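Local coordinates for ATP-dependent Clp protease adapter protein CLPS1, chloroplastic (Arabidopsis thaliana, PDB 7D34), which recognises N-degrons and, as a small adapter, probably helps select substrates for the ClpC chaperones of the plastid Clp protease system, at residues Asp58-Cys63 against Ser73-Asp78; Glu18-Val23 against Asn38-Ala43; Leu24-Pro29 against Arg67-Leu72. One frame throughout, in Å; residues are numbered along the deposited sequence.

Contact 1. Residues Asp58-Cys63 against Ser73-Asp78; sequences DAEQHC and SSVEPD
The flat carboxylate of E60 turns a face to V75: methyl CG2 lies over it, 4.0 Å from E60 CD, while E60 OE2 comes to 3.6 Å from V75 CB. The contact belongs to the α/β core of the ClpS domain, the part of the protein in this chain, where helix 56-68 packs on the three-stranded antiparallel sheet; residues 58-63 run nearly antiparallel (169°) to residues 73-77 of an outermost strand of the chain. The other flat group, the H62 imidazole, turns away from the strand. D58 O, from the preceding turn, sits 3.3 Å over one face of the H62 ring, nearer its edge than its middle, and ND1 is held by Q65 in the next turn.

V75 carries the strand's side of the contact, its branches lying among A59, E60 and C63. With its CG1 opposite the backbone N (chi1 177°), that methyl faces A59 CB at 3.6 Å and leaves CG2 to point into the helix backbone, where it lies 3.4 Å from A59 O. That carbonyl is already engaged by the C63 amide. E60 reaches the same valine by bending back at chi2, although its CB starts off away from the strand.

Toward the start of the strand C63 lies against S73, whose OG is hydrogen-bonded to I8 O of the central strand. On its far side the strand offers E76, which forms salt bridges with R6 of its own chain and with R6 of the second subunit. Where C63 meets V75 the packing is tight, C63 CB to V75 CG2 being only 3.4 Å.

Contact 2. Residues Glu18-Val23 against Asn38-Ala43; sequences EYVVQV and NIMQEA. With PHE (phenylalanine), chain D.
In M40 the CG is held opposite the backbone N (chi1 178°), which puts it against V20; the bends at chi2 (-86°) and chi3 then set SD near the bound phenylalanine and bring CE back to V21 CG2. This is one wall of the N-degron pocket of ClpS, formed where helix 17-27 passes helix 33-46. V20 has CG1 opposite its own backbone N, and this methyl meets M40 CG at 3.7 Å, the valine side chain standing roughly perpendicular to that of the methionine. V21 adds a looser touch, its CG2 being 4.0 Å from M40 CB.

The other methyl of V20, CG2, is thereby left for the ligand, 3.5 Å from CD1 of the phenylalanine. M40 CG packs on the same side of that aromatic ring, 3.7 Å from its CD2, so that one valine and one methionine touch each other and the ligand at once. A43, one turn further along helix 33-46, brings CB to 3.7 Å from the ligand CE2.

This part of the pocket is apolar, and L9 of the central strand backs both V20 and A43. The polar end of the phenylalanine is bound elsewhere, by hydrogen bonds to N11, D12 and H44. One polar atom of the helix nevertheless approaches the ring: M40 O stands 3.3 Å from its CE2.

Contact 3. Residues Leu24-Pro29 against Arg67-Leu72; sequences LMKVIP and RGNGLL
K26 and N69 share the single hydrogen bond between these segments, from K26 NZ to N69 OD1 at 2.7 Å. It joins the C-terminal end of helix 17-27 to the Schellman motif that closes helix 56-68, two helices on the same side of the ClpS sheet. The ammonium group does not come in flat with the amide: the C=O···N angle is 139° and the donor is tilted 30° from the carbonyl plane. K26 CE follows close behind, 3.2 Å from OD1, so the lysine arrives with its last two atoms beside the oxygen. Its chain leaves the helix with CG opposite the backbone N and turns at chi3 (78°), which carries the amine across to the asparagine.

On the nitrogen side of the same amide V27 is the neighbour. Its CG1 lies 3.8 Å from N69 ND2, V27 and N69 lying alongside one another and pointing contrary ways. Both ends of the amide are therefore in use, since ND2 also donates to Q65 O in the last turn of helix 56-68. With OD1 and ND2 each given a partner, the two bonds together favour this rotation of the amide, although K26 itself is exposed to solvent.

The next shell holds the asparagine backbone and the residues after it. N69 O is hydrogen-bonded to Y19 OH, and V23 of helix 17-27 packs on both N69 and L71. G70 O receives ND2 of N15, a residue of the ligand pocket, so the helix terminus probably helps to position this part of the site. The chain turns here through G70, which has positive phi. L71 N returns to L66 O, and G70 N binds R67 O at 3.0 Å.

How the contacts relate
From the N terminus, strand 5-10 leads into helix 17-27, which supplies the first segments of both contact 2 and contact 3. Contact 2 closes first, over the turn into helix 33-46, and fastens the two helices beside the ligand. Before it closes, contact 3 has opened at 24-29, so these two cross; their centres are about 10 Å apart, and I39 against L24 joins them. Contact 1 opens on helix 56-68 before contact 3 closes at 67-72, so that pair crosses too, sharing this helix, with H62 packed on I28 and P29. Contact 1 closes last, on strand 72-77. Contacts 1 and 2 follow in series, on opposite sides of the chain's centre.

Contact 1. Residues Asp58-Cys63 against Ser73-Asp78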
ATOM      1  N   ASP A  58     -16.702  -8.414  -3.388  1.00 27.10           N
ATOM      2  CA  ASP A  58     -15.537  -8.784  -4.183  1.00 29.97           C
ATOM      3  C   ASP A  58     -14.268  -8.764  -3.346  1.00 28.00           C
ATOM      4  O   ASP A  58     -13.421  -9.653  -3.474  1.00 25.82           O
ATOM      5  CB  ASP A  58     -15.398  -7.841  -5.379  1.00 29.41           C
ATOM      6  CG  ASP A  58     -16.543  -7.985  -6.362  1.00 32.86           C
ATOM      7  OD1 ASP A  58     -17.662  -7.575  -6.004  1.00 31.93           O
ATOM      8  OD2 ASP A  58     -16.347  -8.535  -7.467  1.00 35.75           O
ATOM      9  N   ALA A  59     -14.120  -7.770  -2.470  1.00 27.48           N
ATOM     10  CA  ALA A  59     -12.930  -7.714  -1.630  1.00 28.31           C
ATOM     11  C   ALA A  59     -12.832  -8.963  -0.768  1.00 33.02           C
ATOM     12  O   ALA A  59     -11.758  -9.565  -0.649  1.00 30.13           O
ATOM     13  CB  ALA A  59     -12.951  -6.451  -0.770  1.00 28.48           C
ATOM     14  N   GLU A  60     -13.939  -9.347  -0.136  1.00 28.40           N
ATOM     15  CA  GLU A  60     -13.959 -10.560   0.671  1.00 31.87           C
ATOM     16  C   GLU A  60     -13.537 -11.774  -0.151  1.00 31.22           C
ATOM     17  O   GLU A  60     -12.769 -12.615   0.329  1.00 28.05           O
ATOM     18  CB  GLU A  60     -15.362 -10.777   1.257  1.00 33.44           C
ATOM     19  CG  GLU A  60     -15.655 -10.038   2.576  1.00 37.77           C
ATOM     20  CD  GLU A  60     -14.628 -10.350   3.667  1.00 40.35           C
ATOM     21  OE1 GLU A  60     -14.173 -11.514   3.726  1.00 43.31           O
ATOM     22  OE2 GLU A  60     -14.273  -9.449   4.470  1.00 41.16           O
ATOM     23  N   GLN A  61     -14.033 -11.886  -1.392  1.00 33.22           N
ATOM     24  CA  GLN A  61     -13.715 -13.033  -2.237  1.00 31.85           C
ATOM     25  C   GLN A  61     -12.219 -13.126  -2.483  1.00 30.09           C
ATOM     26  O   GLN A  61     -11.584 -14.150  -2.209  1.00 27.94           O
ATOM     27  CB  GLN A  61     -14.465 -12.915  -3.564  1.00 37.79           C
ATOM     28  CG  GLN A  61     -14.474 -14.193  -4.366  1.00 38.52           C
ATOM     29  CD  GLN A  61     -15.037 -14.023  -5.780  1.00 42.22           C
ATOM     30  OE1 GLN A  61     -14.603 -13.168  -6.547  1.00 45.60           O
ATOM     31  NE2 GLN A  61     -16.017 -14.849  -6.121  1.00 43.22           N
ATOM     32  N   HIS A  62     -11.639 -12.028  -2.942  1.00 25.17           N
ATOM     33  CA  HIS A  62     -10.225 -12.003  -3.256  1.00 25.22           C
ATOM     34  C   HIS A  62      -9.376 -12.245  -2.018  1.00 25.45           C
ATOM     35  O   HIS A  62      -8.365 -12.954  -2.087  1.00 25.34           O
ATOM     36  CB  HIS A  62      -9.905 -10.647  -3.864  1.00 28.93           C
ATOM     37  CG  HIS A  62     -10.599 -10.404  -5.160  1.00 27.37           C
ATOM     38  ND1 HIS A  62     -11.104 -11.430  -5.925  1.00 28.53           N
ATOM     39  CD2 HIS A  62     -10.866  -9.262  -5.833  1.00 26.50           C
ATOM     40  CE1 HIS A  62     -11.646 -10.931  -7.022  1.00 29.45           C
ATOM     41  NE2 HIS A  62     -11.522  -9.616  -6.986  1.00 31.21           N
ATOM     42  N   CYS A  63      -9.776 -11.687  -0.867  1.00 28.49           N
ATOM     43  CA  CYS A  63      -9.037 -11.951   0.368  1.00 28.58           C
ATOM     44  C   CYS A  63      -9.019 -13.441   0.678  1.00 29.15           C
ATOM     45  O   CYS A  63      -7.977 -13.993   1.049  1.00 30.02           O
ATOM     46  CB  CYS A  63      -9.633 -11.148   1.539  1.00 30.33           C
ATOM     47  SG  CYS A  63      -8.991 -11.520   3.232  1.00 33.04           S
ATOM     48  N   SER A  73      -3.986 -11.914   4.221  1.00 23.73           N
ATOM     49  CA  SER A  73      -4.806 -10.874   3.610  1.00 29.16           C
ATOM     50  C   SER A  73      -5.924 -10.427   4.548  1.00 26.05           C
ATOM     51  O   SER A  73      -6.444 -11.210   5.346  1.00 27.32           O
ATOM     52  CB  SER A  73      -5.376 -11.394   2.270  1.00 27.22           C
ATOM     53  OG  SER A  73      -6.234 -10.451   1.658  1.00 30.90           O
ATOM     54  N   SER A  74      -6.260  -9.142   4.459  1.00 27.70           N
ATOM     55  CA  SER A  74      -7.370  -8.550   5.198  1.00 25.31           C
ATOM     56  C   SER A  74      -8.210  -7.707   4.244  1.00 26.47           C
ATOM     57  O   SER A  74      -7.756  -7.323   3.163  1.00 24.50           O
ATOM     58  CB  SER A  74      -6.856  -7.711   6.383  1.00 25.56           C
ATOM     59  OG  SER A  74      -5.889  -6.780   5.935  1.00 29.61           O
ATOM     60  N   VAL A  75      -9.444  -7.426   4.657  1.00 26.41           N
ATOM     61  CA  VAL A  75     -10.308  -6.489   3.952  1.00 27.11           C
ATOM     62  C   VAL A  75     -10.622  -5.323   4.882  1.00 28.81           C
ATOM     63  O   VAL A  75     -10.854  -5.531   6.078  1.00 32.59           O
ATOM     64  CB  VAL A  75     -11.611  -7.163   3.480  1.00 29.28           C
ATOM     65  CG1 VAL A  75     -12.492  -6.111   2.830  1.00 29.54           C
ATOM     66  CG2 VAL A  75     -11.325  -8.363   2.547  1.00 27.78           C
ATOM     67  N   GLU A  76     -10.689  -4.112   4.329  1.00 31.62           N
ATOM     68  CA  GLU A  76     -11.068  -2.955   5.127  1.00 31.80           C
ATOM     69  C   GLU A  76     -11.753  -1.917   4.254  1.00 30.41           C
ATOM     70  O   GLU A  76     -11.566  -1.906   3.032  1.00 31.86           O
ATOM     71  CB  GLU A  76      -9.850  -2.323   5.798  1.00 31.95           C
ATOM     72  CG  GLU A  76      -8.797  -1.837   4.793  1.00 38.36           C
ATOM     73  CD  GLU A  76      -7.581  -1.259   5.505  1.00 40.13           C
ATOM     74  OE1 GLU A  76      -6.932  -2.027   6.253  1.00 40.42           O
ATOM     75  OE2 GLU A  76      -7.285  -0.040   5.364  1.00 41.02           O
ATOM     76  N   PRO A  77     -12.547  -1.022   4.855  1.00 30.55           N
ATOM     77  CA  PRO A  77     -13.185   0.048   4.078  1.00 32.75           C
ATOM     78  C   PRO A  77     -12.158   1.055   3.595  1.00 37.02           C
ATOM     79  O   PRO A  77     -11.156   1.318   4.260  1.00 33.50           O
ATOM     80  CB  PRO A  77     -14.169   0.683   5.071  1.00 34.75           C
ATOM     81  CG  PRO A  77     -14.185  -0.233   6.286  1.00 32.71           C
ATOM     82  CD  PRO A  77     -12.886  -0.945   6.289  1.00 33.02           C
ATOM     83  N   ASP A  78     -12.407   1.609   2.409  1.00 37.06           N
ATOM     84  CA  ASP A  78     -11.497   2.584   1.807  1.00 43.96           C
ATOM     85  C   ASP A  78     -11.817   3.984   2.336  1.00 53.48           C
ATOM     86  O   ASP A  78     -12.442   4.821   1.679  1.00 56.68           O
ATOM     87  CB  ASP A  78     -11.563   2.531   0.286  1.00 45.37           C
ATOM     88  CG  ASP A  78     -10.472   3.361  -0.368  1.00 46.04           C
ATOM     89  OD1 ASP A  78      -9.445   3.636   0.291  1.00 46.69           O
ATOM     90  OD2 ASP A  78     -10.637   3.746  -1.538  1.00 47.82           O
TER

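Contact 2. Residues Glu18-Val23 against Asn38-Ala43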
ATOM      1  N   GLU A  18       8.549 -14.947  -5.660  1.00 25.07           N
ATOM      2  CA  GLU A  18       7.973 -15.318  -6.948  1.00 25.20           C
ATOM      3  C   GLU A  18       6.607 -15.954  -6.753  1.00 23.10           C
ATOM      4  O   GLU A  18       5.696 -15.719  -7.548  1.00 21.68           O
ATOM      5  CB  GLU A  18       8.876 -16.282  -7.740  1.00 27.95           C
ATOM      6  CG  GLU A  18       8.247 -16.609  -9.101  1.00 32.59           C
ATOM      7  CD  GLU A  18       9.070 -17.560  -9.960  1.00 38.06           C
ATOM      8  OE1 GLU A  18       9.930 -18.276  -9.392  1.00 35.52           O
ATOM      9  OE2 GLU A  18       8.869 -17.559 -11.199  1.00 37.38           O
ATOM     10  N   TYR A  19       6.450 -16.782  -5.711  1.00 26.85           N
ATOM     11  CA  TYR A  19       5.141 -17.377  -5.439  1.00 27.38           C
ATOM     12  C   TYR A  19       4.089 -16.311  -5.148  1.00 24.12           C
ATOM     13  O   TYR A  19       2.964 -16.389  -5.656  1.00 20.42           O
ATOM     14  CB  TYR A  19       5.198 -18.350  -4.252  1.00 22.68           C
ATOM     15  CG  TYR A  19       3.870 -19.032  -3.972  1.00 27.93           C
ATOM     16  CD1 TYR A  19       3.346 -19.937  -4.875  1.00 31.03           C
ATOM     17  CD2 TYR A  19       3.132 -18.733  -2.826  1.00 26.67           C
ATOM     18  CE1 TYR A  19       2.140 -20.546  -4.628  1.00 30.29           C
ATOM     19  CE2 TYR A  19       1.948 -19.314  -2.580  1.00 26.76           C
ATOM     20  CZ  TYR A  19       1.442 -20.230  -3.468  1.00 30.64           C
ATOM     21  OH  TYR A  19       0.229 -20.790  -3.165  1.00 30.39           O
ATOM     22  N   VAL A  20       4.426 -15.333  -4.295  1.00 24.64           N
ATOM     23  CA  VAL A  20       3.510 -14.227  -4.011  1.00 22.57           C
ATOM     24  C   VAL A  20       3.023 -13.606  -5.315  1.00 22.70           C
ATOM     25  O   VAL A  20       1.820 -13.373  -5.506  1.00 27.49           O
ATOM     26  CB  VAL A  20       4.183 -13.176  -3.105  1.00 28.84           C
ATOM     27  CG1 VAL A  20       3.268 -11.990  -2.910  1.00 28.55           C
ATOM     28  CG2 VAL A  20       4.588 -13.719  -1.738  1.00 30.94           C
ATOM     29  N   VAL A  21       3.952 -13.341  -6.242  1.00 24.75           N
ATOM     30  CA  VAL A  21       3.582 -12.741  -7.523  1.00 24.20           C
ATOM     31  C   VAL A  21       2.648 -13.649  -8.304  1.00 25.94           C
ATOM     32  O   VAL A  21       1.675 -13.182  -8.910  1.00 25.71           O
ATOM     33  CB  VAL A  21       4.851 -12.429  -8.331  1.00 21.18           C
ATOM     34  CG1 VAL A  21       4.550 -11.871  -9.696  1.00 25.90           C
ATOM     35  CG2 VAL A  21       5.620 -11.386  -7.577  1.00 21.03           C
ATOM     36  N   GLN A  22       2.945 -14.952  -8.347  1.00 24.26           N
ATOM     37  CA  GLN A  22       2.094 -15.869  -9.107  1.00 22.82           C
ATOM     38  C   GLN A  22       0.676 -15.923  -8.551  1.00 22.54           C
ATOM     39  O   GLN A  22      -0.297 -15.959  -9.314  1.00 26.46           O
ATOM     40  CB  GLN A  22       2.715 -17.262  -9.154  1.00 25.10           C
ATOM     41  CG  GLN A  22       4.030 -17.293  -9.891  1.00 29.93           C
ATOM     42  CD  GLN A  22       4.811 -18.582  -9.713  1.00 29.37           C
ATOM     43  OE1 GLN A  22       4.507 -19.396  -8.852  1.00 33.05           O
ATOM     44  NE2 GLN A  22       5.817 -18.778 -10.558  1.00 31.72           N
ATOM     45  N   VAL A  23       0.540 -15.979  -7.226  1.00 23.82           N
ATOM     46  CA  VAL A  23      -0.791 -16.009  -6.618  1.00 22.95           C
ATOM     47  C   VAL A  23      -1.568 -14.745  -6.980  1.00 24.43           C
ATOM     48  O   VAL A  23      -2.750 -14.800  -7.351  1.00 24.32           O
ATOM     49  CB  VAL A  23      -0.679 -16.166  -5.094  1.00 20.41           C
ATOM     50  CG1 VAL A  23      -2.058 -16.058  -4.450  1.00 25.73           C
ATOM     51  CG2 VAL A  23      -0.052 -17.491  -4.717  1.00 25.61           C
ATOM     52  N   ASN A  38       5.083  -5.097  -7.898  1.00 28.12           N
ATOM     53  CA  ASN A  38       5.017  -3.888  -7.068  1.00 28.08           C
ATOM     54  C   ASN A  38       4.360  -4.180  -5.733  1.00 26.34           C
ATOM     55  O   ASN A  38       4.859  -3.769  -4.680  1.00 26.82           O
ATOM     56  CB  ASN A  38       4.246  -2.740  -7.753  1.00 30.22           C
ATOM     57  CG  ASN A  38       5.104  -1.967  -8.747  1.00 29.93           C
ATOM     58  OD1 ASN A  38       6.177  -2.440  -9.100  1.00 32.05           O
ATOM     59  ND2 ASN A  38       4.647  -0.784  -9.198  1.00 38.68           N
ATOM     60  N   ILE A  39       3.215  -4.864  -5.772  1.00 25.22           N
ATOM     61  CA  ILE A  39       2.475  -5.197  -4.561  1.00 23.86           C
ATOM     62  C   ILE A  39       3.336  -6.065  -3.653  1.00 26.68           C
ATOM     63  O   ILE A  39       3.464  -5.808  -2.457  1.00 21.48           O
ATOM     64  CB  ILE A  39       1.136  -5.876  -4.921  1.00 28.99           C
ATOM     65  CG1 ILE A  39       0.270  -4.938  -5.774  1.00 27.36           C
ATOM     66  CG2 ILE A  39       0.324  -6.242  -3.667  1.00 25.55           C
ATOM     67  CD1 ILE A  39      -1.042  -5.505  -6.336  1.00 28.05           C
ATOM     68  N   MET A  40       3.912  -7.125  -4.193  1.00 29.16           N
ATOM     69  CA  MET A  40       4.811  -7.948  -3.401  1.00 25.93           C
ATOM     70  C   MET A  40       5.962  -7.131  -2.793  1.00 24.57           C
ATOM     71  O   MET A  40       6.230  -7.225  -1.583  1.00 23.28           O
ATOM     72  CB  MET A  40       5.303  -9.069  -4.289  1.00 23.80           C
ATOM     73  CG  MET A  40       6.290  -9.947  -3.576  1.00 26.56           C
ATOM     74  SD  MET A  40       8.037  -9.480  -3.571  1.00 29.65           S
ATOM     75  CE  MET A  40       8.426  -9.478  -5.298  1.00 20.03           C
ATOM     76  N   GLN A  41       6.616  -6.291  -3.615  1.00 27.77           N
ATOM     77  CA  GLN A  41       7.698  -5.426  -3.140  1.00 28.13           C
ATOM     78  C   GLN A  41       7.222  -4.548  -1.979  1.00 29.68           C
ATOM     79  O   GLN A  41       7.860  -4.487  -0.920  1.00 26.04           O
ATOM     80  CB  GLN A  41       8.212  -4.574  -4.306  1.00 27.75           C
ATOM     81  CG  GLN A  41       9.349  -5.247  -5.111  1.00 29.27           C
ATOM     82  CD  GLN A  41       9.568  -4.617  -6.453  1.00 35.28           C
ATOM     83  OE1 GLN A  41       8.975  -3.596  -6.761  1.00 40.18           O
ATOM     84  NE2 GLN A  41      10.413  -5.235  -7.276  1.00 37.09           N
ATOM     85  N   GLU A  42       6.046  -3.936  -2.131  1.00 28.96           N
ATOM     86  CA  GLU A  42       5.548  -2.988  -1.141  1.00 32.23           C
ATOM     87  C   GLU A  42       5.188  -3.671   0.169  1.00 31.93           C
ATOM     88  O   GLU A  42       5.427  -3.121   1.242  1.00 28.13           O
ATOM     89  CB  GLU A  42       4.321  -2.278  -1.702  1.00 30.97           C
ATOM     90  CG  GLU A  42       4.688  -1.162  -2.659  1.00 35.14           C
ATOM     91  CD  GLU A  42       5.759  -0.200  -2.069  1.00 43.67           C
ATOM     92  OE1 GLU A  42       5.410   0.656  -1.219  1.00 45.21           O
ATOM     93  OE2 GLU A  42       6.944  -0.287  -2.479  1.00 44.92           O
ATOM     94  N   ALA A  43       4.573  -4.849   0.114  1.00 28.73           N
ATOM     95  CA  ALA A  43       4.273  -5.580   1.345  1.00 20.89           C
ATOM     96  C   ALA A  43       5.552  -6.020   2.037  1.00 25.97           C
ATOM     97  O   ALA A  43       5.644  -5.992   3.266  1.00 27.03           O
ATOM     98  CB  ALA A  43       3.382  -6.785   1.038  1.00 21.43           C
TER
HETATM   99  N   PHE D 202       8.733 -11.561   2.837  1.00 44.22           N
HETATM  100  CA  PHE D 202       8.755 -12.734   1.914  1.00 41.16           C
HETATM  101  C   PHE D 202      10.180 -13.266   1.738  1.00 38.68           C
HETATM  102  O   PHE D 202      11.154 -12.511   1.864  1.00 42.17           O
HETATM  103  CB  PHE D 202       8.151 -12.348   0.556  1.00 35.59           C
HETATM  104  CG  PHE D 202       6.783 -11.702   0.651  1.00 31.36           C
HETATM  105  CD1 PHE D 202       5.726 -12.363   1.267  1.00 34.15           C
HETATM  106  CD2 PHE D 202       6.553 -10.441   0.118  1.00 27.09           C
HETATM  107  CE1 PHE D 202       4.462 -11.769   1.354  1.00 32.55           C
HETATM  108  CE2 PHE D 202       5.295  -9.847   0.197  1.00 23.32           C
HETATM  109  CZ  PHE D 202       4.249 -10.516   0.815  1.00 25.39           C

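Contact 3. Residues Leu24-Pro29 against Arg67-Leu72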
ATOM      1  N   LEU A  24      -0.931 -13.579  -6.848  1.00 25.05           N
ATOM      2  CA  LEU A  24      -1.635 -12.349  -7.188  1.00 20.62           C
ATOM      3  C   LEU A  24      -2.161 -12.414  -8.613  1.00 24.60           C
ATOM      4  O   LEU A  24      -3.306 -12.041  -8.887  1.00 25.47           O
ATOM      5  CB  LEU A  24      -0.734 -11.132  -7.033  1.00 23.36           C
ATOM      6  CG  LEU A  24      -0.402 -10.768  -5.581  1.00 24.64           C
ATOM      7  CD1 LEU A  24       0.751  -9.775  -5.455  1.00 28.84           C
ATOM      8  CD2 LEU A  24      -1.676 -10.272  -4.875  1.00 24.84           C
ATOM      9  N   MET A  25      -1.322 -12.869  -9.542  1.00 27.06           N
ATOM     10  CA  MET A  25      -1.761 -12.965 -10.926  1.00 32.05           C
ATOM     11  C   MET A  25      -2.899 -13.957 -11.094  1.00 32.46           C
ATOM     12  O   MET A  25      -3.805 -13.740 -11.901  1.00 30.84           O
ATOM     13  CB  MET A  25      -0.605 -13.407 -11.823  1.00 34.45           C
ATOM     14  CG  MET A  25       0.643 -12.586 -11.791  1.00 40.51           C
ATOM     15  SD  MET A  25       0.578 -11.340 -13.042  1.00 42.19           S
ATOM     16  CE  MET A  25       0.674 -12.313 -14.513  1.00 42.69           C
ATOM     17  N   LYS A  26      -2.874 -15.037 -10.321  1.00 29.45           N
ATOM     18  CA  LYS A  26      -3.891 -16.069 -10.458  1.00 28.84           C
ATOM     19  C   LYS A  26      -5.274 -15.556 -10.088  1.00 30.36           C
ATOM     20  O   LYS A  26      -6.225 -15.696 -10.866  1.00 29.28           O
ATOM     21  CB  LYS A  26      -3.540 -17.281  -9.593  1.00 31.83           C
ATOM     22  CG  LYS A  26      -4.551 -18.424  -9.774  1.00 31.52           C
ATOM     23  CD  LYS A  26      -4.046 -19.814  -9.341  1.00 38.93           C
ATOM     24  CE  LYS A  26      -4.079 -19.970  -7.826  1.00 37.88           C
ATOM     25  NZ  LYS A  26      -3.244 -21.144  -7.381  1.00 40.34           N
ATOM     26  N   VAL A  27      -5.408 -14.964  -8.898  1.00 33.74           N
ATOM     27  CA  VAL A  27      -6.731 -14.712  -8.334  1.00 35.88           C
ATOM     28  C   VAL A  27      -7.306 -13.322  -8.559  1.00 33.43           C
ATOM     29  O   VAL A  27      -8.536 -13.169  -8.489  1.00 32.12           O
ATOM     30  CB  VAL A  27      -6.755 -15.037  -6.826  1.00 36.95           C
ATOM     31  CG1 VAL A  27      -6.390 -16.510  -6.632  1.00 39.28           C
ATOM     32  CG2 VAL A  27      -5.819 -14.165  -6.011  1.00 37.14           C
ATOM     33  N   ILE A  28      -6.475 -12.309  -8.766  1.00 32.79           N
ATOM     34  CA  ILE A  28      -6.935 -10.921  -8.818  1.00 26.38           C
ATOM     35  C   ILE A  28      -7.242 -10.574 -10.267  1.00 28.81           C
ATOM     36  O   ILE A  28      -6.330 -10.615 -11.110  1.00 31.31           O
ATOM     37  CB  ILE A  28      -5.898  -9.954  -8.236  1.00 28.51           C
ATOM     38  CG1 ILE A  28      -5.575 -10.327  -6.791  1.00 25.11           C
ATOM     39  CG2 ILE A  28      -6.396  -8.510  -8.307  1.00 24.49           C
ATOM     40  CD1 ILE A  28      -6.784 -10.257  -5.864  1.00 28.06           C
ATOM     41  N   PRO A  29      -8.488 -10.231 -10.602  1.00 33.75           N
ATOM     42  CA  PRO A  29      -8.803  -9.833 -11.977  1.00 36.51           C
ATOM     43  C   PRO A  29      -8.002  -8.617 -12.423  1.00 32.62           C
ATOM     44  O   PRO A  29      -7.792  -7.670 -11.659  1.00 35.60           O
ATOM     45  CB  PRO A  29     -10.304  -9.524 -11.919  1.00 39.65           C
ATOM     46  CG  PRO A  29     -10.822 -10.236 -10.673  1.00 39.06           C
ATOM     47  CD  PRO A  29      -9.674 -10.210  -9.721  1.00 33.77           C
ATOM     48  N   ARG A  67      -5.829 -16.013   0.904  1.00 21.12           N
ATOM     49  CA  ARG A  67      -5.611 -16.845   2.080  1.00 23.71           C
ATOM     50  C   ARG A  67      -5.562 -18.318   1.721  1.00 23.33           C
ATOM     51  O   ARG A  67      -4.730 -19.063   2.256  1.00 24.30           O
ATOM     52  CB  ARG A  67      -6.721 -16.595   3.093  1.00 23.91           C
ATOM     53  CG  ARG A  67      -6.824 -15.152   3.609  1.00 24.10           C
ATOM     54  CD  ARG A  67      -7.747 -15.074   4.801  1.00 22.58           C
ATOM     55  NE  ARG A  67      -7.706 -13.766   5.463  1.00 24.01           N
ATOM     56  CZ  ARG A  67      -8.738 -13.233   6.116  1.00 30.99           C
ATOM     57  NH1 ARG A  67      -8.621 -12.052   6.704  1.00 30.78           N
ATOM     58  NH2 ARG A  67      -9.896 -13.882   6.171  1.00 31.64           N
ATOM     59  N   GLY A  68      -6.446 -18.761   0.823  1.00 26.58           N
ATOM     60  CA  GLY A  68      -6.467 -20.167   0.466  1.00 27.18           C
ATOM     61  C   GLY A  68      -5.226 -20.578  -0.300  1.00 29.81           C
ATOM     62  O   GLY A  68      -4.837 -21.750  -0.290  1.00 31.89           O
ATOM     63  N   ASN A  69      -4.574 -19.630  -0.957  1.00 26.00           N
ATOM     64  CA  ASN A  69      -3.317 -19.895  -1.638  1.00 27.33           C
ATOM     65  C   ASN A  69      -2.112 -19.623  -0.748  1.00 27.10           C
ATOM     66  O   ASN A  69      -0.990 -19.608  -1.249  1.00 23.29           O
ATOM     67  CB  ASN A  69      -3.234 -19.059  -2.917  1.00 29.70           C
ATOM     68  CG  ASN A  69      -4.034 -19.655  -4.068  1.00 29.39           C
ATOM     69  OD1 ASN A  69      -3.570 -20.551  -4.760  1.00 31.71           O
ATOM     70  ND2 ASN A  69      -5.275 -19.210  -4.215  1.00 24.86           N
ATOM     71  N   GLY A  70      -2.322 -19.374   0.543  1.00 28.44           N
ATOM     72  CA  GLY A  70      -1.248 -19.312   1.517  1.00 31.66           C
ATOM     73  C   GLY A  70      -0.769 -17.933   1.923  1.00 27.77           C
ATOM     74  O   GLY A  70       0.195 -17.841   2.695  1.00 29.22           O
ATOM     75  N   LEU A  71      -1.431 -16.868   1.484  1.00 24.87           N
ATOM     76  CA  LEU A  71      -1.006 -15.512   1.809  1.00 26.24           C
ATOM     77  C   LEU A  71      -1.811 -14.946   2.982  1.00 28.90           C
ATOM     78  O   LEU A  71      -2.852 -15.480   3.366  1.00 28.43           O
ATOM     79  CB  LEU A  71      -1.138 -14.573   0.602  1.00 22.88           C
ATOM     80  CG  LEU A  71      -0.554 -15.114  -0.708  1.00 24.02           C
ATOM     81  CD1 LEU A  71      -0.596 -14.045  -1.797  1.00 20.41           C
ATOM     82  CD2 LEU A  71       0.834 -15.687  -0.535  1.00 28.11           C
ATOM     83  N   LEU A  72      -1.267 -13.897   3.602  1.00 27.00           N
ATOM     84  CA  LEU A  72      -1.934 -13.167   4.681  1.00 24.99           C
ATOM     85  C   LEU A  72      -2.653 -11.954   4.087  1.00 20.56           C
ATOM     86  O   LEU A  72      -2.009 -11.109   3.448  1.00 21.14           O
ATOM     87  CB  LEU A  72      -0.944 -12.713   5.750  1.00 25.32           C
ATOM     88  CG  LEU A  72      -0.214 -13.818   6.508  1.00 24.84           C
ATOM     89  CD1 LEU A  72       0.786 -13.231   7.462  1.00 26.27           C
ATOM     90  CD2 LEU A  72      -1.231 -14.646   7.275  1.00 22.53           C
TER